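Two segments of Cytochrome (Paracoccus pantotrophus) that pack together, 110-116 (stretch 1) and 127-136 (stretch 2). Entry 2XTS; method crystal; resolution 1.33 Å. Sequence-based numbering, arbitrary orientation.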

ATOM      1  N   THR D 110       8.249  36.632 -26.099  1.00  8.83           N
ATOM      2  CA  THR D 110       6.928  36.033 -25.905  1.00  8.73           C
ATOM      3  C   THR D 110       5.837  36.905 -26.497  1.00  8.75           C
ATOM      4  O   THR D 110       4.910  36.427 -27.129  1.00  8.32           O
ATOM      5  N   TYR D 111       5.958  38.210 -26.340  1.00  8.93           N
ATOM      6  CA  TYR D 111       5.026  39.104 -27.041  1.00  9.15           C
ATOM      7  C   TYR D 111       5.088  38.930 -28.547  1.00  9.04           C
ATOM      8  O   TYR D 111       4.065  38.890 -29.221  1.00  8.71           O
ATOM      9  N   ALA D 112       6.306  38.863 -29.084  1.00  9.11           N
ATOM     10  CA  ALA D 112       6.485  38.676 -30.534  1.00  8.92           C
ATOM     11  C   ALA D 112       5.872  37.364 -31.019  1.00  8.35           C
ATOM     12  O   ALA D 112       5.160  37.331 -32.025  1.00  8.95           O
ATOM     13  N   ILE D 113       6.155  36.276 -30.312  1.00  8.43           N
ATOM     14  CA  ILE D 113       5.611  34.984 -30.703  1.00  8.62           C
ATOM     15  C   ILE D 113       4.087  35.006 -30.627  1.00  8.57           C
ATOM     16  O   ILE D 113       3.401  34.464 -31.482  1.00  9.29           O
ATOM     17  N   THR D 114       3.546  35.622 -29.581  1.00  8.35           N
ATOM     18  CA  THR D 114       2.101  35.716 -29.434  1.00  8.29           C
ATOM     19  C   THR D 114       1.504  36.523 -30.592  1.00  8.57           C
ATOM     20  O   THR D 114       0.493  36.135 -31.151  1.00  9.49           O
ATOM     21  N   ALA D 115       2.155  37.614 -30.989  1.00  9.03           N
ATOM     22  CA  ALA D 115       1.720  38.366 -32.165  1.00  9.18           C
ATOM     23  C   ALA D 115       1.708  37.493 -33.419  1.00  9.13           C
ATOM     24  O   ALA D 115       0.771  37.523 -34.205  1.00  9.58           O
ATOM     25  N   PHE D 116       2.764  36.704 -33.600  1.00  8.40           N
ATOM     26  CA  PHE D 116       2.834  35.795 -34.756  1.00  8.68           C
ATOM     27  C   PHE D 116       1.726  34.725 -34.724  1.00  8.56           C
ATOM     28  O   PHE D 116       1.181  34.359 -35.761  1.00  9.05           O
ATOM     29  N   ASP D 127       1.754  43.452 -39.779  1.00 15.64           N
ATOM     30  CA  ASP D 127       2.482  44.556 -39.160  1.00 16.01           C
ATOM     31  C   ASP D 127       2.084  44.812 -37.709  1.00 15.87           C
ATOM     32  O   ASP D 127       2.521  45.773 -37.110  1.00 17.03           O
ATOM     33  N   PHE D 128       1.299  43.907 -37.116  1.00 14.36           N
ATOM     34  CA  PHE D 128       0.815  44.101 -35.764  1.00 14.22           C
ATOM     35  C   PHE D 128       1.939  44.035 -34.733  1.00 13.67           C
ATOM     36  O   PHE D 128       2.834  43.179 -34.820  1.00 14.19           O
ATOM     37  N   VAL D 129       1.877  44.953 -33.768  1.00 13.90           N
ATOM     38  CA  VAL D 129       2.761  45.008 -32.618  1.00 13.24           C
ATOM     39  C   VAL D 129       1.951  44.777 -31.340  1.00 13.09           C
ATOM     40  O   VAL D 129       1.036  45.541 -31.010  1.00 13.96           O
ATOM     41  N   LEU D 130       2.271  43.694 -30.641  1.00 12.29           N
ATOM     42  CA  LEU D 130       1.633  43.379 -29.370  1.00 11.68           C
ATOM     43  C   LEU D 130       2.467  43.957 -28.247  1.00 11.77           C
ATOM     44  O   LEU D 130       3.686  43.743 -28.201  1.00 12.58           O
ATOM     45  N   THR D 131       1.819  44.714 -27.363  1.00 12.48           N
ATOM     46  CA  THR D 131       2.496  45.298 -26.219  1.00 12.89           C
ATOM     47  C   THR D 131       1.749  45.028 -24.918  1.00 12.77           C
ATOM     48  O   THR D 131       0.583  44.587 -24.928  1.00 12.62           O
ATOM     49  N   HIS D 132       2.389  45.321 -23.782  1.00 13.09           N
ATOM     50  CA  HIS D 132       1.688  45.209 -22.513  1.00 13.78           C
ATOM     51  C   HIS D 132       0.498  46.163 -22.406  1.00 14.63           C
ATOM     52  O   HIS D 132      -0.427  45.910 -21.653  1.00 15.37           O
ATOM     53  N   GLU D 133       0.529  47.257 -23.152  1.00 15.26           N
ATOM     54  CA  GLU D 133      -0.567  48.221 -23.128  1.00 15.37           C
ATOM     55  C   GLU D 133      -1.770  47.863 -23.985  1.00 14.63           C
ATOM     56  O   GLU D 133      -2.886  48.209 -23.624  1.00 15.70           O
ATOM     57  N   ASN D 134      -1.561  47.206 -25.124  1.00 12.65           N
ATOM     58  CA  ASN D 134      -2.686  46.863 -26.002  1.00 11.82           C
ATOM     59  C   ASN D 134      -3.144  45.399 -25.907  1.00 11.50           C
ATOM     60  O   ASN D 134      -4.120  45.023 -26.544  1.00 12.57           O
ATOM     61  N   PHE D 135      -2.473  44.613 -25.069  1.00 11.96           N
ATOM     62  CA  PHE D 135      -2.707  43.186 -24.983  1.00 10.68           C
ATOM     63  C   PHE D 135      -4.181  42.871 -24.695  1.00 10.67           C
ATOM     64  O   PHE D 135      -4.776  42.000 -25.361  1.00 11.11           O
ATOM     65  N   THR D 136      -4.763  43.563 -23.718  1.00 11.74           N
ATOM     66  CA  THR D 136      -6.140  43.262 -23.309  1.00 12.90           C
ATOM     67  C   THR D 136      -7.195  43.785 -24.276  1.00 12.66           C
ATOM     68  O   THR D 136      -8.374  43.516 -24.078  1.00 14.02           O
TER

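Residues 110-116 are one part of a longer helix. Residues 127-136 pass across it as a short strand, 129-131, with loop or turn around it. The helix and strand axes come within 7.7 Å and run at 131° to each other, closer to antiparallel than parallel. Backbone register is set at Ala115 and Leu130, whose CA atoms lie 5.7 Å apart. The two stretches together bury 344 Å². No hydrogen bond crosses between them, so side-chain packing makes the contact.

Three helix residues point toward the second stretch: Tyr111, Thr114 and Ala115. This is the i, i+3, i+4 pattern of one helix face. Ala112, Ile113 and Phe116 point away, and Thr110 lies sideways without contact. In the strand, Leu130 points toward the helix while Val129 and Thr131 point away, the usual alternation. Phe128 and Phe135 also point toward it from outside the strand.

Leu130 is the centre of the contact. Its chi1 is t and its chi2 is p. This conformer carries Leu130 CD2 to the helix, 3.6 Å from Thr114 CG2 and 3.6 Å from the backbone atom Tyr111 O. Leu130 CD2 is also 3.9 Å from Tyr111 CD1. The backbones come close here, and Ala115, with no side chain beyond CB, meets Leu130 CB at 4.1 Å from Ala115 CB.

Tyr111 has the largest covered area, 103 Å². Its chi1 is m and its chi2 is -62°. The ring extends from the helix past Leu130 toward the residues that follow the strand. Leu130 CD2 meets the edge of the ring. So does Phe135 CD2, 3.8 Å from Tyr111 CE1. Further out, Tyr111 OH sits 3.2 Å from His132 CB. That is a contact with carbon; the hydroxyl is hydrogen-bonded elsewhere in the structure.

Thr114 has chi1 m. This turns Thr114 OG1 back along its own helix, where it donates to Thr110 O at 2.8 Å. Thr110 O also accepts from Thr114 N at 2.9 Å. The hydroxyl is thus satisfied within the helix, and CG2 is left to meet Leu130.

Phe128 and Phe135 both have chi1 t, with chi2 of 75° and -83°. The Phe128 ring receives Ala115 CB at its edge, 4.2 Å from Phe128 CD2. Phe135 packs by its ring against Tyr111.

His132 has chi1 p and chi2 -74°. Its CB reaches the tyrosine, but the end of its side chain leads away, and ND1 is bonded elsewhere in the structure.

Asn134 does not touch the helix, but it braces the chain that does. With chi1 p and chi2 near 0°, its amide folds back beside the strand. Asn134 ND2 donates to Val129 O at 2.9 Å, and Asn134 OD1 accepts from Thr131 N at 2.8 Å. Thr131 has chi1 p. Thr131 OG1 accepts from Asn134 N at 3.1 Å and, weakly, from Glu133 N at 3.1 Å.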

ATOM      1  CB  THR D 110       6.681  35.689 -24.418  1.00  9.08           C
ATOM      2  OG1 THR D 110       7.763  34.886 -23.919  1.00 10.83           O
ATOM      3  CG2 THR D 110       5.389  34.903 -24.258  1.00  9.05           C
ATOM      4  CB  TYR D 111       5.259  40.580 -26.702  1.00  9.59           C
ATOM      5  CG  TYR D 111       4.708  41.029 -25.363  1.00  9.55           C
ATOM      6  CD1 TYR D 111       3.343  40.975 -25.084  1.00 11.64           C
ATOM      7  CD2 TYR D 111       5.557  41.489 -24.367  1.00  8.64           C
ATOM      8  CE1 TYR D 111       2.852  41.410 -23.854  1.00 12.46           C
ATOM      9  CE2 TYR D 111       5.082  41.902 -23.141  1.00  9.98           C
ATOM     10  CZ  TYR D 111       3.733  41.858 -22.887  1.00  9.86           C
ATOM     11  OH  TYR D 111       3.270  42.267 -21.660  1.00 12.88           O
ATOM     12  CB  ALA D 112       7.948  38.743 -30.909  1.00  9.87           C
ATOM     13  CB  ILE D 113       6.196  33.835 -29.835  1.00  9.09           C
ATOM     14  CG1 ILE D 113       7.644  33.569 -30.276  1.00 10.32           C
ATOM     15  CG2 ILE D 113       5.331  32.569 -29.914  1.00 10.39           C
ATOM     16  CD1 ILE D 113       8.400  32.723 -29.310  1.00 14.08           C
ATOM     17  CB  THR D 114       1.709  36.289 -28.051  1.00  8.59           C
ATOM     18  OG1 THR D 114       2.236  35.450 -27.020  1.00  9.58           O
ATOM     19  CG2 THR D 114       0.220  36.329 -27.866  1.00  9.13           C
ATOM     20  CB  ALA D 115       2.620  39.586 -32.381  1.00  9.91           C
ATOM     21  CB  PHE D 116       4.211  35.107 -34.813  1.00  9.15           C
ATOM     22  CG  PHE D 116       4.321  34.089 -35.898  1.00  9.81           C
ATOM     23  CD1 PHE D 116       4.374  34.490 -37.222  1.00 11.49           C
ATOM     24  CD2 PHE D 116       4.336  32.729 -35.595  1.00 11.34           C
ATOM     25  CE1 PHE D 116       4.442  33.573 -38.239  1.00 11.18           C
ATOM     26  CE2 PHE D 116       4.399  31.794 -36.634  1.00 10.86           C
ATOM     27  CZ  PHE D 116       4.458  32.231 -37.952  1.00 11.67           C
ATOM     28  CB  ASP D 127       2.354  45.841 -39.998  1.00 16.31           C
ATOM     29  CG  ASP D 127       0.918  46.326 -40.154  1.00 17.87           C
ATOM     30  OD1 ASP D 127      -0.052  45.598 -39.816  1.00 20.43           O
ATOM     31  OD2 ASP D 127       0.750  47.471 -40.656  1.00 22.63           O
ATOM     32  CB  PHE D 128      -0.251  43.059 -35.484  1.00 14.09           C
ATOM     33  CG  PHE D 128      -0.886  43.173 -34.116  1.00 14.48           C
ATOM     34  CD1 PHE D 128      -1.804  44.179 -33.830  1.00 14.41           C
ATOM     35  CD2 PHE D 128      -0.599  42.244 -33.119  1.00 14.45           C
ATOM     36  CE1 PHE D 128      -2.398  44.264 -32.577  1.00 15.44           C
ATOM     37  CE2 PHE D 128      -1.187  42.324 -31.873  1.00 15.00           C
ATOM     38  CZ  PHE D 128      -2.086  43.326 -31.611  1.00 15.32           C
ATOM     39  CB  VAL D 129       3.486  46.366 -32.510  1.00 13.35           C
ATOM     40  CG1 VAL D 129       4.501  46.329 -31.403  1.00 14.86           C
ATOM     41  CG2 VAL D 129       4.158  46.708 -33.822  1.00 14.83           C
ATOM     42  CB  LEU D 130       1.507  41.879 -29.207  1.00 11.20           C
ATOM     43  CG  LEU D 130       0.705  41.385 -28.003  1.00  9.84           C
ATOM     44  CD1 LEU D 130      -0.780  41.795 -28.075  1.00 10.91           C
ATOM     45  CD2 LEU D 130       0.853  39.888 -27.907  1.00 10.24           C
ATOM     46  CB  THR D 131       2.603  46.828 -26.363  1.00 13.54           C
ATOM     47  OG1 THR D 131       1.321  47.401 -26.111  1.00 16.60           O
ATOM     48  CG2 THR D 131       3.111  47.229 -27.756  1.00 15.07           C
ATOM     49  CB  HIS D 132       2.636  45.415 -21.330  1.00 15.15           C
ATOM     50  CG  HIS D 132       3.216  46.782 -21.245  1.00 16.31           C
ATOM     51  ND1 HIS D 132       4.196  47.220 -22.104  1.00 17.50           N
ATOM     52  CD2 HIS D 132       2.976  47.802 -20.389  1.00 18.08           C
ATOM     53  CE1 HIS D 132       4.529  48.458 -21.792  1.00 18.29           C
ATOM     54  NE2 HIS D 132       3.807  48.834 -20.753  1.00 18.18           N
ATOM     55  CB  GLU D 133      -0.063  49.598 -23.549  1.00 16.47           C
ATOM     56  CG  GLU D 133       0.910  50.250 -22.592  1.00 20.94           C
ATOM     57  CD  GLU D 133       1.243  51.669 -23.019  1.00 25.33           C
ATOM     58  OE1 GLU D 133       1.909  51.840 -24.064  1.00 28.33           O
ATOM     59  OE2 GLU D 133       0.820  52.620 -22.328  1.00 29.61           O
ATOM     60  CB  ASN D 134      -2.397  47.243 -27.473  1.00 12.20           C
ATOM     61  CG  ASN D 134      -1.382  46.338 -28.135  1.00 12.70           C
ATOM     62  OD1 ASN D 134      -0.909  45.406 -27.535  1.00 14.03           O
ATOM     63  ND2 ASN D 134      -1.040  46.629 -29.378  1.00 15.62           N
ATOM     64  CB  PHE D 135      -1.818  42.620 -23.880  1.00 10.01           C
ATOM     65  CG  PHE D 135      -1.791  41.107 -23.806  1.00  9.35           C
ATOM     66  CD1 PHE D 135      -2.788  40.396 -23.137  1.00  9.35           C
ATOM     67  CD2 PHE D 135      -0.747  40.391 -24.380  1.00  9.18           C
ATOM     68  CE1 PHE D 135      -2.718  39.020 -23.035  1.00  9.35           C
ATOM     69  CE2 PHE D 135      -0.681  38.996 -24.264  1.00  8.88           C
ATOM     70  CZ  PHE D 135      -1.680  38.335 -23.621  1.00  8.30           C
ATOM     71  CB  THR D 136      -6.450  43.762 -21.892  1.00 13.47           C
ATOM     72  OG1 THR D 136      -6.275  45.185 -21.825  1.00 17.18           O
ATOM     73  CG2 THR D 136      -5.556  43.057 -20.865  1.00 14.72           C
TER